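Local coordinates for protein peroxisomal acyl-CoA oxidase 1A (Solanum lycopersicum, PDB 2FON) that probably oxidises fatty acyl-CoA esters with a bound FAD cofactor, as a peroxisomal acyl-CoA oxidase of the fatty acid beta-oxidation pathway, at residues D589-T593 against G594-S598. Residues are numbered along the deposited sequence; the frame is centred on the assembly and turned at random.
Sequences DFLGT and GYITS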
loop_
_atom_site.group_PDB
_atom_site.type_symbol
_atom_site.label_atom_id
_atom_site.label_comp_id
_atom_site.label_asym_id
_atom_site.label_seq_id
_atom_site.Cartn_x
_atom_site.Cartn_y
_atom_site.Cartn_z
ATOM N N ASP B 589 -10.330 3.270 22.144
ATOM C CA ASP B 589 -10.617 4.655 22.440
ATOM C C ASP B 589 -11.893 4.779 23.263
ATOM O O ASP B 589 -11.887 5.445 24.259
ATOM C CB ASP B 589 -10.668 5.524 21.193
ATOM C CG ASP B 589 -9.321 5.629 20.494
ATOM O OD1 ASP B 589 -8.295 5.186 21.105
ATOM O OD2 ASP B 589 -9.303 6.126 19.318
ATOM N N PHE B 590 -12.959 4.092 22.921
ATOM C CA PHE B 590 -14.189 4.314 23.645
ATOM C C PHE B 590 -14.293 3.528 24.939
ATOM O O PHE B 590 -15.035 3.925 25.838
ATOM C CB PHE B 590 -15.400 4.023 22.779
ATOM C CG PHE B 590 -15.322 4.580 21.390
ATOM C CD1 PHE B 590 -14.548 3.944 20.400
ATOM C CD2 PHE B 590 -16.069 5.692 21.045
ATOM C CE1 PHE B 590 -14.482 4.455 19.142
ATOM C CE2 PHE B 590 -16.041 6.184 19.750
ATOM C CZ PHE B 590 -15.248 5.581 18.803
ATOM N N LEU B 591 -13.587 2.400 25.046
ATOM C CA LEU B 591 -13.614 1.586 26.294
ATOM C C LEU B 591 -12.708 2.140 27.369
ATOM O O LEU B 591 -13.012 2.016 28.553
ATOM C CB LEU B 591 -13.234 0.138 26.036
ATOM C CG LEU B 591 -14.158 -0.690 25.130
ATOM C CD1 LEU B 591 -13.356 -1.860 24.497
ATOM C CD2 LEU B 591 -15.436 -1.206 25.857
ATOM N N GLY B 592 -11.599 2.753 26.938
ATOM C CA GLY B 592 -10.630 3.439 27.809
ATOM C C GLY B 592 -11.355 4.340 28.793
ATOM O O GLY B 592 -11.895 3.869 29.819
ATOM N N THR B 593 -11.325 5.635 28.495
ATOM C CA THR B 593 -12.215 6.645 29.061
ATOM C C THR B 593 -13.423 6.154 29.894
ATOM O O THR B 593 -13.827 6.798 30.888
ATOM C CB THR B 593 -12.892 7.324 27.910
ATOM O OG1 THR B 593 -14.140 6.640 27.691
ATOM C CG2 THR B 593 -12.001 7.313 26.614
ATOM N N GLY B 594 -14.053 5.062 29.451
ATOM C CA GLY B 594 -15.202 4.492 30.168
ATOM C C GLY B 594 -16.509 4.649 29.410
ATOM O O GLY B 594 -17.510 4.034 29.779
ATOM N N TYR B 595 -16.506 5.446 28.334
ATOM C CA TYR B 595 -17.757 5.819 27.685
ATOM C C TYR B 595 -18.706 4.653 27.343
ATOM O O TYR B 595 -19.937 4.762 27.533
ATOM C CB TYR B 595 -17.563 6.767 26.501
ATOM C CG TYR B 595 -18.891 7.148 25.912
ATOM C CD1 TYR B 595 -19.690 8.139 26.497
ATOM C CD2 TYR B 595 -19.398 6.447 24.812
ATOM C CE1 TYR B 595 -20.939 8.443 25.971
ATOM C CE2 TYR B 595 -20.644 6.736 24.286
ATOM C CZ TYR B 595 -21.418 7.735 24.859
ATOM O OH TYR B 595 -22.660 7.996 24.295
ATOM N N ILE B 596 -18.141 3.541 26.876
ATOM C CA ILE B 596 -18.905 2.307 26.629
ATOM C C ILE B 596 -18.327 1.130 27.433
ATOM O O ILE B 596 -17.162 1.166 27.821
ATOM C CB ILE B 596 -18.871 1.965 25.127
ATOM C CG1 ILE B 596 -17.453 1.685 24.665
ATOM C CG2 ILE B 596 -19.405 3.127 24.272
ATOM C CD1 ILE B 596 -17.375 1.197 23.232
ATOM N N THR B 597 -19.115 0.085 27.671
ATOM C CA THR B 597 -18.607 -1.138 28.319
ATOM C C THR B 597 -18.425 -2.243 27.299
ATOM O O THR B 597 -18.715 -2.062 26.105
ATOM C CB THR B 597 -19.593 -1.710 29.372
ATOM O OG1 THR B 597 -20.778 -2.145 28.703
ATOM C CG2 THR B 597 -19.937 -0.695 30.479
ATOM N N SER B 598 -17.961 -3.405 27.741
ATOM C CA SER B 598 -17.746 -4.464 26.772
ATOM C C SER B 598 -19.002 -4.851 26.061
ATOM O O SER B 598 -19.056 -4.772 24.835
ATOM C CB SER B 598 -17.087 -5.669 27.370
ATOM O OG SER B 598 -15.709 -5.426 27.319
#
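Ile596 folds back on Phe590 and Leu591 near the C-terminal end of helix 587-592, where the chain bends into the link to helix 598-615. Two hydrogen bonds hold this local turn. Ile596 N donates to Phe590 O at 3.3 Å, and the bond is nearly straight at hydrogen (166°). The N-H group stands above the carbonyl plane. The second bond runs from backbone to side chain: Tyr595 N donates to Thr593 OG1 at 2.7 Å.

The apolar contacts lie beside the first bond. Ile596 CG1 sits between its own backbone N and carbonyl carbon (chi1 63°). The extended end of the side chain then brings CD1 to Phe590 CB, 3.5 Å away. Leu591 CD2 packs 3.7 Å from Ile596 CG1, and the two side chains cross at a slant. The same methyl lies 3.4 Å from Thr597 O, the carbonyl of the N-cap residue of helix 598-615.

Gly594 turns the chain with positive phi (111°). The rings of Phe590 and Tyr595 pack on helix 499-521. There Phe590 meets Phe506 edge-to-face, and Tyr595 OH is hydrogen-bonded to Glu504. Ser598 OG bonds to Gly592 O of the second subunit.

This is a tight helix-to-helix link in the C-terminal acyl-CoA oxidase family region, away from the FAD sites. Its backbone bond joins residues six positions apart. The chemistry is divided: backbone and threonine polar groups close the turn, aliphatic groups pack its flank, and the link borders the dimer interface.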